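Local coordinates for KaiC-like domain-containing protein (Pyrococcus horikoshii, PDB 2EKD) that is of unknown function but, as a KaiC-like member of the P-loop NTPase clan, may be related to nucleotide-binding proteins, at residues P42-D47 with Q73-G78; L49-E54 with L121-L126; L69-V74 with I83-G88. All blocks are in the same frame, centred on the assembly; numbering follows the deposited sequence.

Contact 1: P42-D47 with Q73-G78; sequences PIVVDD and QVIKMG
Asp-47 and Lys-76 sit side by side at the C-terminal end of two neighbouring parallel strands, where the backbone ladder turns into a polar cluster. Four hydrogen bonds zip the strands together, with donors taken from both: Val-45 N to Gln-73 O, Ile-75 N to Val-45 O (2.8 Å), Asp-47 N to Ile-75 O, and Met-77 N to Asp-47 O. The last carbonyl has a second partner, a water that donates to Asp-47 O (2.7 Å) and accepts from Lys-76 NZ. That ammonium also makes a salt bridge, weak as a hydrogen bond, to Asp-47 OD2 at 3.2 Å; Lys-81 O and Asp-50 OD1 are further partners, while Tyr-52 N serves Asp-47 OD1. Bends at chi3 (65°) and chi4 (69°) curl the lysine chain back to this site. On the face of Val-44 and Asp-46, Asp-46 OD1 lies 3.4 Å from Ile-75 CB, and the selenomethionine Met-77 lays CE 3.8 Å from Asp-46 CG. Asn-116 and Tyr-102 bond weakly to this carboxylate. The strands, joined in a beta-alpha-beta crossover through helix 51-61, lie in a mixed sheet: strand 114-119 flanks 44-48, strand 85-90 flanks 73-77, and helix 99-105 covers Ile-75 and Met-77.

Contact 2: L49-E54 with L121-L126; sequences LDTYYE and LHKLIL
Lys-123 reaches from helix 121-127 to the start of helix 51-61, its NZ gripped by three oxygens. Its chain runs extended beyond CG, with CE anti to CB (chi3 -177°), and slides past the Leu-49 side chain in the opposite direction; Leu-49 CD1 rests 4.0 Å from Lys-123 CB and Leu-49 CB 4.1 Å from Lys-123 CD. Lys-123 NZ meets Thr-51 OG1 tip to tip at 3.0 Å. It also forms a salt bridge with Glu-54 OE1 at 3.0 Å, approaching from above the carboxylate plane, 56° out of it. A weak bond to Leu-49 O, 3.4 Å from Lys-123 NZ, is the third. The threonine hydroxyl is hydrogen-bonded to Ile-48 O, and Glu-54 OE2 to Ser-141 OG of the second subunit. An alanine here would probably leave the Glu-54 carboxylate without its charged mate and Leu-49 CB without the lysine chain beside it. One residue on, Leu-124 adds an apolar touch, its CD2 lying 4.1 Å from Leu-49 CD1. A long side chain bridges two helices that follow strands 44-48 and 114-119, neighbours in the sheet; helix 130-141 packs on Leu-124, and the second subunit lies against Glu-54 and His-122.

Contact 3: L69-V74 with I83-G88; sequences LENVQV and IGRVIG
Strand 85-90 pairs in parallel with strand 73-77 through three backbone hydrogen bonds, Arg-85 N to Val-72 O, Val-74 N to Arg-85 O and Ile-87 N to Val-74 O, each 2.8 Å long; the middle donor stands 45° out of its carbonyl plane. Just before the ladder, Gly-84 passes the end of helix 67-70, and its CA makes a C-H...O contact with Glu-70 O at 3.1 Å. A side chain here would run into Val-74 CG2, and the backbone angles would press it against the preceding carbonyl as well. Val-74 CG2 packs 3.5 Å from Ile-83 O. Arg-85 stretches out straight from CG to NE and lays one guanidinium face over Asn-71 O, which stands 3.3 Å above the plane, offset toward the rim. The carbonyl oxygen sits over the group, and the angle at NE is too poor for a hydrogen bond. The Asn-71 amide plane is turned 70° from the guanidinium. Ile-87 has CG1 in the crowded position between backbone N and carbonyl carbon (chi1 59°), placing it 3.4 Å from Val-74 O, while its CG2 lies near Gln-73 OE1. Strand 85-90 is the outermost on this side of the sheet within the chain. Helix 51-61 covers Val-74 and Ile-83 through Tyr-52, and helix 29-37 meets Leu-69 and Val-72.

Overall arrangement
Contacts 1 and 3 show how a parallel sheet grows strand by strand: they share Gln-73 and Val-74 of strand 73-77, their centres lie about 6 Å apart, and Lys-76 N probably bonds to Gly-88 O at 3.0 Å, continuing the second ladder. Contact 2, about 12 Å between centres from contact 1, takes over where strand 44-48 ends. Lys-76 NZ meets Asp-50 OD1 at 2.9 Å in a salt bridge, tying the two together. Tyr-52 links all three, since its N probably bonds to Asp-47 OD1 and its OH to Leu-69 O at 2.7 Å, although the centres of contacts 2 and 3 are about 16 Å apart.

Contact 1: P42-D47 with Q73-G78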
ATOM      1  N   PRO F  42      18.079 -42.488   2.895  1.00 28.12           N
ATOM      2  CA  PRO F  42      16.638 -42.679   3.091  1.00 27.38           C
ATOM      3  C   PRO F  42      15.897 -41.343   2.963  1.00 26.17           C
ATOM      4  O   PRO F  42      16.335 -40.330   3.513  1.00 24.23           O
ATOM      5  CB  PRO F  42      16.555 -43.243   4.513  1.00 26.62           C
ATOM      6  CG  PRO F  42      17.867 -43.968   4.667  1.00 29.10           C
ATOM      7  CD  PRO F  42      18.841 -42.997   4.048  1.00 27.68           C
ATOM      8  N   ILE F  43      14.778 -41.353   2.240  1.00 25.07           N
ATOM      9  CA  ILE F  43      13.964 -40.156   2.039  1.00 23.81           C
ATOM     10  C   ILE F  43      12.723 -40.153   2.934  1.00 24.70           C
ATOM     11  O   ILE F  43      11.991 -41.136   2.988  1.00 25.87           O
ATOM     12  CB  ILE F  43      13.453 -40.051   0.583  1.00 22.37           C
ATOM     13  CG1 ILE F  43      14.624 -39.908  -0.399  1.00 21.84           C
ATOM     14  CG2 ILE F  43      12.486 -38.874   0.462  1.00 22.47           C
ATOM     15  CD1 ILE F  43      15.348 -38.584  -0.319  1.00 18.85           C
ATOM     16  N   VAL F  44      12.491 -39.047   3.631  1.00 24.43           N
ATOM     17  CA  VAL F  44      11.308 -38.904   4.470  1.00 22.94           C
ATOM     18  C   VAL F  44      10.684 -37.546   4.156  1.00 22.80           C
ATOM     19  O   VAL F  44      11.316 -36.497   4.317  1.00 22.05           O
ATOM     20  CB  VAL F  44      11.632 -38.972   5.971  1.00 23.85           C
ATOM     21  CG1 VAL F  44      10.368 -38.718   6.786  1.00 23.38           C
ATOM     22  CG2 VAL F  44      12.192 -40.341   6.316  1.00 25.83           C
ATOM     23  N   VAL F  45       9.440 -37.579   3.698  1.00 21.24           N
ATOM     24  CA  VAL F  45       8.720 -36.369   3.337  1.00 19.78           C
ATOM     25  C   VAL F  45       7.719 -35.927   4.410  1.00 21.92           C
ATOM     26  O   VAL F  45       6.942 -36.732   4.924  1.00 22.19           O
ATOM     27  CB  VAL F  45       7.942 -36.579   2.010  1.00 19.18           C
ATOM     28  CG1 VAL F  45       7.135 -35.333   1.668  1.00 18.59           C
ATOM     29  CG2 VAL F  45       8.907 -36.926   0.880  1.00 14.59           C
ATOM     30  N   ASP F  46       7.763 -34.649   4.765  1.00 22.04           N
ATOM     31  CA  ASP F  46       6.807 -34.101   5.717  1.00 23.16           C
ATOM     32  C   ASP F  46       5.775 -33.428   4.811  1.00 22.36           C
ATOM     33  O   ASP F  46       6.041 -32.390   4.199  1.00 22.59           O
ATOM     34  CB  ASP F  46       7.466 -33.085   6.650  1.00 23.59           C
ATOM     35  CG  ASP F  46       8.405 -33.738   7.644  1.00 28.01           C
ATOM     36  OD1 ASP F  46       8.087 -34.852   8.109  1.00 32.56           O
ATOM     37  OD2 ASP F  46       9.452 -33.144   7.974  1.00 29.16           O
ATOM     38  N   ASP F  47       4.610 -34.053   4.711  1.00 21.28           N
ATOM     39  CA  ASP F  47       3.542 -33.578   3.847  1.00 20.88           C
ATOM     40  C   ASP F  47       2.507 -32.722   4.574  1.00 19.57           C
ATOM     41  O   ASP F  47       1.648 -33.229   5.302  1.00 17.75           O
ATOM     42  CB  ASP F  47       2.889 -34.791   3.181  1.00 22.09           C
ATOM     43  CG  ASP F  47       1.739 -34.423   2.281  1.00 24.17           C
ATOM     44  OD1 ASP F  47       1.611 -33.236   1.911  1.00 25.66           O
ATOM     45  OD2 ASP F  47       0.968 -35.340   1.932  1.00 26.84           O
ATOM     46  N   GLN F  73       8.915 -42.866   2.759  1.00 27.25           N
ATOM     47  CA  GLN F  73       8.162 -42.726   3.997  1.00 27.56           C
ATOM     48  C   GLN F  73       7.641 -41.292   4.108  1.00 26.83           C
ATOM     49  O   GLN F  73       8.316 -40.339   3.713  1.00 25.19           O
ATOM     50  CB  GLN F  73       9.047 -43.074   5.197  1.00 29.37           C
ATOM     51  CG  GLN F  73       9.740 -44.435   5.065  1.00 32.59           C
ATOM     52  CD  GLN F  73      10.534 -44.811   6.301  1.00 33.56           C
ATOM     53  OE1 GLN F  73       9.999 -45.395   7.244  1.00 37.30           O
ATOM     54  NE2 GLN F  73      11.814 -44.462   6.311  1.00 35.04           N
ATOM     55  N   VAL F  74       6.439 -41.145   4.651  1.00 26.21           N
ATOM     56  CA  VAL F  74       5.812 -39.839   4.774  1.00 24.75           C
ATOM     57  C   VAL F  74       5.180 -39.562   6.135  1.00 23.84           C
ATOM     58  O   VAL F  74       4.554 -40.433   6.734  1.00 23.97           O
ATOM     59  CB  VAL F  74       4.713 -39.673   3.688  1.00 25.27           C
ATOM     60  CG1 VAL F  74       3.982 -38.347   3.869  1.00 23.18           C
ATOM     61  CG2 VAL F  74       5.333 -39.754   2.299  1.00 23.24           C
ATOM     62  N   ILE F  75       5.367 -38.338   6.616  1.00 23.74           N
ATOM     63  CA  ILE F  75       4.780 -37.894   7.873  1.00 23.45           C
ATOM     64  C   ILE F  75       3.784 -36.814   7.463  1.00 25.26           C
ATOM     65  O   ILE F  75       4.175 -35.716   7.055  1.00 24.75           O
ATOM     66  CB  ILE F  75       5.822 -37.272   8.818  1.00 23.63           C
ATOM     67  CG1 ILE F  75       6.846 -38.329   9.237  1.00 22.63           C
ATOM     68  CG2 ILE F  75       5.123 -36.691  10.053  1.00 22.57           C
ATOM     69  CD1 ILE F  75       7.891 -37.814  10.205  1.00 23.26           C
ATOM     70  N   LYS F  76       2.497 -37.136   7.548  1.00 25.96           N
ATOM     71  CA  LYS F  76       1.456 -36.197   7.159  1.00 27.84           C
ATOM     72  C   LYS F  76       1.101 -35.220   8.264  1.00 28.25           C
ATOM     73  O   LYS F  76       0.980 -35.597   9.422  1.00 27.60           O
ATOM     74  CB  LYS F  76       0.196 -36.951   6.704  1.00 26.99           C
ATOM     75  CG  LYS F  76       0.372 -37.700   5.386  1.00 25.81           C
ATOM     76  CD  LYS F  76      -0.938 -38.320   4.887  1.00 26.20           C
ATOM     77  CE  LYS F  76      -1.989 -37.269   4.520  1.00 26.20           C
ATOM     78  NZ  LYS F  76      -1.633 -36.491   3.292  1.00 26.15           N
HETATM   79  N   MSE F  77       0.954 -33.956   7.889  1.00 30.84           N
HETATM   80  CA  MSE F  77       0.589 -32.901   8.828  1.00 34.73           C
HETATM   81  C   MSE F  77      -0.713 -32.326   8.267  1.00 33.45           C
HETATM   82  O   MSE F  77      -0.717 -31.362   7.500  1.00 31.89           O
HETATM   83  CB  MSE F  77       1.713 -31.856   8.892  1.00 39.61           C
HETATM   84  CG  MSE F  77       3.096 -32.506   9.094  1.00 46.65           C
HETATM   85 SE   MSE F  77       4.497 -31.380   9.275  1.00 60.82          SE
HETATM   86  CE  MSE F  77       5.735 -32.479   9.966  1.00 53.56           C
ATOM     87  N   GLY F  78      -1.821 -32.955   8.650  1.00 33.22           N
ATOM     88  CA  GLY F  78      -3.121 -32.556   8.147  1.00 31.90           C
ATOM     89  C   GLY F  78      -3.255 -33.244   6.800  1.00 32.51           C
ATOM     90  O   GLY F  78      -2.423 -34.086   6.458  1.00 31.07           O
TER
HETATM   91  O   HOH W   1      -0.880 -33.826   4.484  1.00 18.82           O

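Contact 2: L49-E54 with L121-L126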
ATOM      1  N   LEU F  49      -0.701 -30.409   4.629  1.00 19.70           N
ATOM      2  CA  LEU F  49      -1.946 -30.154   3.915  1.00 18.00           C
ATOM      3  C   LEU F  49      -2.017 -30.685   2.487  1.00 18.57           C
ATOM      4  O   LEU F  49      -2.352 -29.954   1.558  1.00 18.99           O
ATOM      5  CB  LEU F  49      -2.236 -28.651   3.940  1.00 17.76           C
ATOM      6  CG  LEU F  49      -2.583 -28.149   5.349  1.00 20.49           C
ATOM      7  CD1 LEU F  49      -2.543 -26.626   5.415  1.00 19.03           C
ATOM      8  CD2 LEU F  49      -3.968 -28.685   5.734  1.00 18.86           C
ATOM      9  N   ASP F  50      -1.708 -31.969   2.327  1.00 18.76           N
ATOM     10  CA  ASP F  50      -1.757 -32.640   1.026  1.00 20.28           C
ATOM     11  C   ASP F  50      -0.953 -32.017  -0.116  1.00 20.74           C
ATOM     12  O   ASP F  50      -1.299 -32.196  -1.287  1.00 20.11           O
ATOM     13  CB  ASP F  50      -3.212 -32.799   0.562  1.00 23.84           C
ATOM     14  CG  ASP F  50      -4.043 -33.644   1.514  1.00 27.00           C
ATOM     15  OD1 ASP F  50      -3.501 -34.615   2.090  1.00 26.80           O
ATOM     16  OD2 ASP F  50      -5.246 -33.343   1.673  1.00 29.44           O
ATOM     17  N   THR F  51       0.122 -31.304   0.210  1.00 18.56           N
ATOM     18  CA  THR F  51       0.940 -30.697  -0.829  1.00 18.68           C
ATOM     19  C   THR F  51       1.698 -31.771  -1.620  1.00 18.24           C
ATOM     20  O   THR F  51       1.955 -31.606  -2.813  1.00 18.59           O
ATOM     21  CB  THR F  51       1.936 -29.683  -0.222  1.00 20.81           C
ATOM     22  OG1 THR F  51       1.202 -28.695   0.516  1.00 22.35           O
ATOM     23  CG2 THR F  51       2.749 -28.993  -1.318  1.00 16.49           C
ATOM     24  N   TYR F  52       2.038 -32.879  -0.964  1.00 18.58           N
ATOM     25  CA  TYR F  52       2.755 -33.956  -1.639  1.00 18.75           C
ATOM     26  C   TYR F  52       1.882 -34.515  -2.762  1.00 18.80           C
ATOM     27  O   TYR F  52       2.359 -34.761  -3.872  1.00 18.68           O
ATOM     28  CB  TYR F  52       3.134 -35.050  -0.638  1.00 19.07           C
ATOM     29  CG  TYR F  52       4.110 -36.077  -1.178  1.00 21.50           C
ATOM     30  CD1 TYR F  52       5.132 -35.704  -2.051  1.00 18.88           C
ATOM     31  CD2 TYR F  52       4.049 -37.412  -0.765  1.00 21.47           C
ATOM     32  CE1 TYR F  52       6.074 -36.631  -2.494  1.00 22.28           C
ATOM     33  CE2 TYR F  52       4.987 -38.350  -1.204  1.00 22.40           C
ATOM     34  CZ  TYR F  52       6.000 -37.949  -2.065  1.00 23.98           C
ATOM     35  OH  TYR F  52       6.956 -38.852  -2.469  1.00 24.84           O
ATOM     36  N   TYR F  53       0.596 -34.691  -2.479  1.00 19.71           N
ATOM     37  CA  TYR F  53      -0.341 -35.176  -3.486  1.00 20.09           C
ATOM     38  C   TYR F  53      -0.318 -34.262  -4.723  1.00 19.87           C
ATOM     39  O   TYR F  53      -0.333 -34.746  -5.856  1.00 19.40           O
ATOM     40  CB  TYR F  53      -1.765 -35.224  -2.912  1.00 21.47           C
ATOM     41  CG  TYR F  53      -2.832 -35.461  -3.963  1.00 24.11           C
ATOM     42  CD1 TYR F  53      -3.023 -36.726  -4.524  1.00 24.45           C
ATOM     43  CD2 TYR F  53      -3.615 -34.406  -4.439  1.00 24.54           C
ATOM     44  CE1 TYR F  53      -3.963 -36.934  -5.537  1.00 24.17           C
ATOM     45  CE2 TYR F  53      -4.556 -34.602  -5.452  1.00 25.16           C
ATOM     46  CZ  TYR F  53      -4.720 -35.866  -5.999  1.00 26.25           C
ATOM     47  OH  TYR F  53      -5.603 -36.047  -7.045  1.00 27.05           O
ATOM     48  N   GLU F  54      -0.283 -32.946  -4.504  1.00 18.78           N
ATOM     49  CA  GLU F  54      -0.261 -31.987  -5.617  1.00 17.92           C
ATOM     50  C   GLU F  54       1.022 -32.111  -6.443  1.00 17.29           C
ATOM     51  O   GLU F  54       0.973 -32.079  -7.674  1.00 16.25           O
ATOM     52  CB  GLU F  54      -0.415 -30.550  -5.096  1.00 20.61           C
ATOM     53  CG  GLU F  54      -1.598 -30.360  -4.149  1.00 24.44           C
ATOM     54  CD  GLU F  54      -1.777 -28.922  -3.672  1.00 26.73           C
ATOM     55  OE1 GLU F  54      -0.770 -28.211  -3.481  1.00 26.35           O
ATOM     56  OE2 GLU F  54      -2.937 -28.505  -3.470  1.00 29.47           O
ATOM     57  N   LEU F 121       4.737 -25.563   3.571  1.00 16.46           N
ATOM     58  CA  LEU F 121       4.825 -24.628   4.700  1.00 16.69           C
ATOM     59  C   LEU F 121       4.113 -23.286   4.473  1.00 16.97           C
ATOM     60  O   LEU F 121       3.507 -22.732   5.404  1.00 14.40           O
ATOM     61  CB  LEU F 121       6.283 -24.345   5.063  1.00 17.52           C
ATOM     62  CG  LEU F 121       6.447 -23.645   6.419  1.00 19.99           C
ATOM     63  CD1 LEU F 121       6.177 -24.662   7.515  1.00 18.40           C
ATOM     64  CD2 LEU F 121       7.845 -23.063   6.578  1.00 17.30           C
ATOM     65  N   HIS F 122       4.201 -22.755   3.255  1.00 15.26           N
ATOM     66  CA  HIS F 122       3.558 -21.476   2.942  1.00 16.36           C
ATOM     67  C   HIS F 122       2.047 -21.496   3.209  1.00 17.44           C
ATOM     68  O   HIS F 122       1.449 -20.451   3.474  1.00 17.64           O
ATOM     69  CB  HIS F 122       3.811 -21.081   1.487  1.00 14.20           C
ATOM     70  CG  HIS F 122       3.457 -22.147   0.498  1.00 14.33           C
ATOM     71  ND1 HIS F 122       4.337 -23.141   0.127  1.00 13.44           N
ATOM     72  CD2 HIS F 122       2.306 -22.391  -0.177  1.00 12.51           C
ATOM     73  CE1 HIS F 122       3.745 -23.951  -0.731  1.00 12.91           C
ATOM     74  NE2 HIS F 122       2.513 -23.519  -0.932  1.00 13.65           N
ATOM     75  N   LYS F 123       1.434 -22.676   3.151  1.00 18.03           N
ATOM     76  CA  LYS F 123      -0.002 -22.786   3.409  1.00 20.34           C
ATOM     77  C   LYS F 123      -0.318 -22.478   4.873  1.00 20.16           C
ATOM     78  O   LYS F 123      -1.281 -21.765   5.167  1.00 20.54           O
ATOM     79  CB  LYS F 123      -0.515 -24.188   3.047  1.00 19.26           C
ATOM     80  CG  LYS F 123      -0.513 -24.474   1.554  1.00 20.37           C
ATOM     81  CD  LYS F 123      -0.907 -25.914   1.258  1.00 23.37           C
ATOM     82  CE  LYS F 123      -0.832 -26.208  -0.242  1.00 25.41           C
ATOM     83  NZ  LYS F 123      -1.317 -27.581  -0.586  1.00 26.04           N
ATOM     84  N   LEU F 124       0.491 -23.011   5.784  1.00 19.30           N
ATOM     85  CA  LEU F 124       0.288 -22.772   7.214  1.00 21.03           C
ATOM     86  C   LEU F 124       0.402 -21.290   7.516  1.00 21.24           C
ATOM     87  O   LEU F 124      -0.297 -20.755   8.382  1.00 21.64           O
ATOM     88  CB  LEU F 124       1.337 -23.507   8.043  1.00 20.41           C
ATOM     89  CG  LEU F 124       1.303 -25.031   8.050  1.00 24.90           C
ATOM     90  CD1 LEU F 124       2.432 -25.558   8.958  1.00 21.77           C
ATOM     91  CD2 LEU F 124      -0.064 -25.498   8.546  1.00 23.90           C
ATOM     92  N   ILE F 125       1.307 -20.637   6.802  1.00 19.14           N
ATOM     93  CA  ILE F 125       1.551 -19.224   6.981  1.00 19.25           C
ATOM     94  C   ILE F 125       0.434 -18.381   6.379  1.00 20.22           C
ATOM     95  O   ILE F 125      -0.009 -17.409   6.989  1.00 19.19           O
ATOM     96  CB  ILE F 125       2.900 -18.838   6.349  1.00 19.29           C
ATOM     97  CG1 ILE F 125       4.029 -19.479   7.159  1.00 18.47           C
ATOM     98  CG2 ILE F 125       3.038 -17.321   6.276  1.00 17.11           C
ATOM     99  CD1 ILE F 125       5.399 -19.331   6.541  1.00 20.13           C
ATOM    100  N   LEU F 126      -0.018 -18.754   5.184  1.00 20.14           N
ATOM    101  CA  LEU F 126      -1.087 -18.018   4.521  1.00 20.31           C
ATOM    102  C   LEU F 126      -2.363 -18.050   5.362  1.00 22.02           C
ATOM    103  O   LEU F 126      -3.125 -17.083   5.380  1.00 25.02           O
ATOM    104  CB  LEU F 126      -1.373 -18.615   3.137  1.00 17.66           C
ATOM    105  CG  LEU F 126      -2.525 -18.004   2.332  1.00 17.11           C
ATOM    106  CD1 LEU F 126      -2.250 -16.516   2.106  1.00 16.74           C
ATOM    107  CD2 LEU F 126      -2.671 -18.720   0.990  1.00 12.86           C
TER

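Contact 3: L69-V74 with I83-G88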
ATOM      1  N   LEU F  69       8.119 -41.966  -5.673  1.00 28.61           N
ATOM      2  CA  LEU F  69       7.427 -41.073  -4.752  1.00 29.05           C
ATOM      3  C   LEU F  69       6.417 -41.837  -3.903  1.00 29.93           C
ATOM      4  O   LEU F  69       6.084 -41.416  -2.793  1.00 28.72           O
ATOM      5  CB  LEU F  69       6.711 -39.962  -5.520  1.00 30.48           C
ATOM      6  CG  LEU F  69       7.562 -39.009  -6.365  1.00 31.32           C
ATOM      7  CD1 LEU F  69       6.653 -37.929  -6.937  1.00 34.16           C
ATOM      8  CD2 LEU F  69       8.657 -38.379  -5.523  1.00 30.23           C
ATOM      9  N   GLU F  70       5.933 -42.959  -4.428  1.00 30.29           N
ATOM     10  CA  GLU F  70       4.953 -43.775  -3.718  1.00 32.11           C
ATOM     11  C   GLU F  70       5.593 -44.658  -2.652  1.00 31.56           C
ATOM     12  O   GLU F  70       4.936 -45.053  -1.690  1.00 30.66           O
ATOM     13  CB  GLU F  70       4.196 -44.670  -4.701  1.00 33.48           C
ATOM     14  CG  GLU F  70       3.280 -43.944  -5.657  1.00 36.20           C
ATOM     15  CD  GLU F  70       2.712 -44.875  -6.709  1.00 39.67           C
ATOM     16  OE1 GLU F  70       2.295 -45.997  -6.347  1.00 44.17           O
ATOM     17  OE2 GLU F  70       2.674 -44.488  -7.895  1.00 41.13           O
ATOM     18  N   ASN F  71       6.877 -44.951  -2.812  1.00 32.01           N
ATOM     19  CA  ASN F  71       7.564 -45.828  -1.875  1.00 33.47           C
ATOM     20  C   ASN F  71       8.419 -45.181  -0.791  1.00 32.46           C
ATOM     21  O   ASN F  71       9.109 -45.882  -0.058  1.00 32.54           O
ATOM     22  CB  ASN F  71       8.408 -46.840  -2.656  1.00 35.83           C
ATOM     23  CG  ASN F  71       7.565 -47.700  -3.575  1.00 38.48           C
ATOM     24  OD1 ASN F  71       6.648 -48.395  -3.127  1.00 42.58           O
ATOM     25  ND2 ASN F  71       7.866 -47.657  -4.868  1.00 39.43           N
ATOM     26  N   VAL F  72       8.382 -43.857  -0.676  1.00 30.82           N
ATOM     27  CA  VAL F  72       9.166 -43.201   0.364  1.00 29.68           C
ATOM     28  C   VAL F  72       8.295 -43.086   1.604  1.00 28.58           C
ATOM     29  O   VAL F  72       7.075 -43.199   1.515  1.00 28.13           O
ATOM     30  CB  VAL F  72       9.615 -41.788  -0.062  1.00 31.21           C
ATOM     31  CG1 VAL F  72      10.436 -41.868  -1.342  1.00 31.68           C
ATOM     32  CG2 VAL F  72       8.402 -40.886  -0.249  1.00 31.39           C
ATOM     33  N   GLN F  73       8.915 -42.866   2.759  1.00 27.25           N
ATOM     34  CA  GLN F  73       8.162 -42.726   3.997  1.00 27.56           C
ATOM     35  C   GLN F  73       7.641 -41.292   4.108  1.00 26.83           C
ATOM     36  O   GLN F  73       8.316 -40.339   3.713  1.00 25.19           O
ATOM     37  CB  GLN F  73       9.047 -43.074   5.197  1.00 29.37           C
ATOM     38  CG  GLN F  73       9.740 -44.435   5.065  1.00 32.59           C
ATOM     39  CD  GLN F  73      10.534 -44.811   6.301  1.00 33.56           C
ATOM     40  OE1 GLN F  73       9.999 -45.395   7.244  1.00 37.30           O
ATOM     41  NE2 GLN F  73      11.814 -44.462   6.311  1.00 35.04           N
ATOM     42  N   VAL F  74       6.439 -41.145   4.651  1.00 26.21           N
ATOM     43  CA  VAL F  74       5.812 -39.839   4.774  1.00 24.75           C
ATOM     44  C   VAL F  74       5.180 -39.562   6.135  1.00 23.84           C
ATOM     45  O   VAL F  74       4.554 -40.433   6.734  1.00 23.97           O
ATOM     46  CB  VAL F  74       4.713 -39.673   3.688  1.00 25.27           C
ATOM     47  CG1 VAL F  74       3.982 -38.347   3.869  1.00 23.18           C
ATOM     48  CG2 VAL F  74       5.333 -39.754   2.299  1.00 23.24           C
ATOM     49  N   ILE F  83      -0.318 -40.313  -0.030  1.00 32.88           N
ATOM     50  CA  ILE F  83       0.658 -40.629  -1.067  1.00 31.47           C
ATOM     51  C   ILE F  83       1.931 -41.064  -0.350  1.00 31.50           C
ATOM     52  O   ILE F  83       2.400 -40.377   0.561  1.00 30.52           O
ATOM     53  CB  ILE F  83       0.976 -39.409  -1.953  1.00 30.35           C
ATOM     54  CG1 ILE F  83      -0.284 -38.964  -2.704  1.00 30.99           C
ATOM     55  CG2 ILE F  83       2.086 -39.761  -2.942  1.00 29.35           C
ATOM     56  CD1 ILE F  83      -0.806 -39.990  -3.707  1.00 28.33           C
ATOM     57  N   GLY F  84       2.476 -42.208  -0.754  1.00 30.25           N
ATOM     58  CA  GLY F  84       3.680 -42.718  -0.125  1.00 30.43           C
ATOM     59  C   GLY F  84       3.353 -43.575   1.084  1.00 30.09           C
ATOM     60  O   GLY F  84       2.188 -43.818   1.373  1.00 29.96           O
ATOM     61  N   ARG F  85       4.380 -44.034   1.791  1.00 30.66           N
ATOM     62  CA  ARG F  85       4.188 -44.868   2.974  1.00 29.40           C
ATOM     63  C   ARG F  85       4.038 -43.987   4.203  1.00 29.00           C
ATOM     64  O   ARG F  85       5.030 -43.529   4.770  1.00 27.70           O
ATOM     65  CB  ARG F  85       5.384 -45.807   3.162  1.00 29.94           C
ATOM     66  CG  ARG F  85       5.624 -46.754   2.000  1.00 32.96           C
ATOM     67  CD  ARG F  85       6.897 -47.568   2.206  1.00 35.75           C
ATOM     68  NE  ARG F  85       7.210 -48.400   1.048  1.00 37.25           N
ATOM     69  CZ  ARG F  85       8.312 -49.131   0.930  1.00 38.56           C
ATOM     70  NH1 ARG F  85       9.213 -49.136   1.903  1.00 40.98           N
ATOM     71  NH2 ARG F  85       8.513 -49.858  -0.162  1.00 39.94           N
ATOM     72  N   VAL F  86       2.797 -43.750   4.613  1.00 28.93           N
ATOM     73  CA  VAL F  86       2.572 -42.907   5.786  1.00 30.10           C
ATOM     74  C   VAL F  86       2.991 -43.610   7.082  1.00 31.32           C
ATOM     75  O   VAL F  86       2.469 -44.650   7.459  1.00 32.99           O
ATOM     76  CB  VAL F  86       1.083 -42.573   5.846  1.00 28.50           C
ATOM     77  CG1 VAL F  86       0.779 -41.760   7.103  1.00 28.77           C
ATOM     78  CG2 VAL F  86       0.679 -41.774   4.620  1.00 27.29           C
ATOM     79  N   ILE F  87       4.000 -43.025   7.756  1.00 29.51           N
ATOM     80  CA  ILE F  87       4.445 -43.608   9.019  1.00 29.22           C
ATOM     81  C   ILE F  87       3.910 -42.834  10.225  1.00 30.15           C
ATOM     82  O   ILE F  87       4.153 -43.168  11.376  1.00 32.90           O
ATOM     83  CB  ILE F  87       5.975 -43.614   9.046  1.00 26.58           C
ATOM     84  CG1 ILE F  87       6.514 -42.188   8.899  1.00 26.91           C
ATOM     85  CG2 ILE F  87       6.516 -44.448   7.871  1.00 26.57           C
ATOM     86  CD1 ILE F  87       7.975 -42.071   9.335  1.00 25.98           C
ATOM     87  N   GLY F  88       3.185 -41.738   9.933  1.00 30.00           N
ATOM     88  CA  GLY F  88       2.656 -40.927  11.024  1.00 29.55           C
ATOM     89  C   GLY F  88       1.729 -39.822  10.515  1.00 31.12           C
ATOM     90  O   GLY F  88       1.827 -39.366   9.384  1.00 29.21           O
TER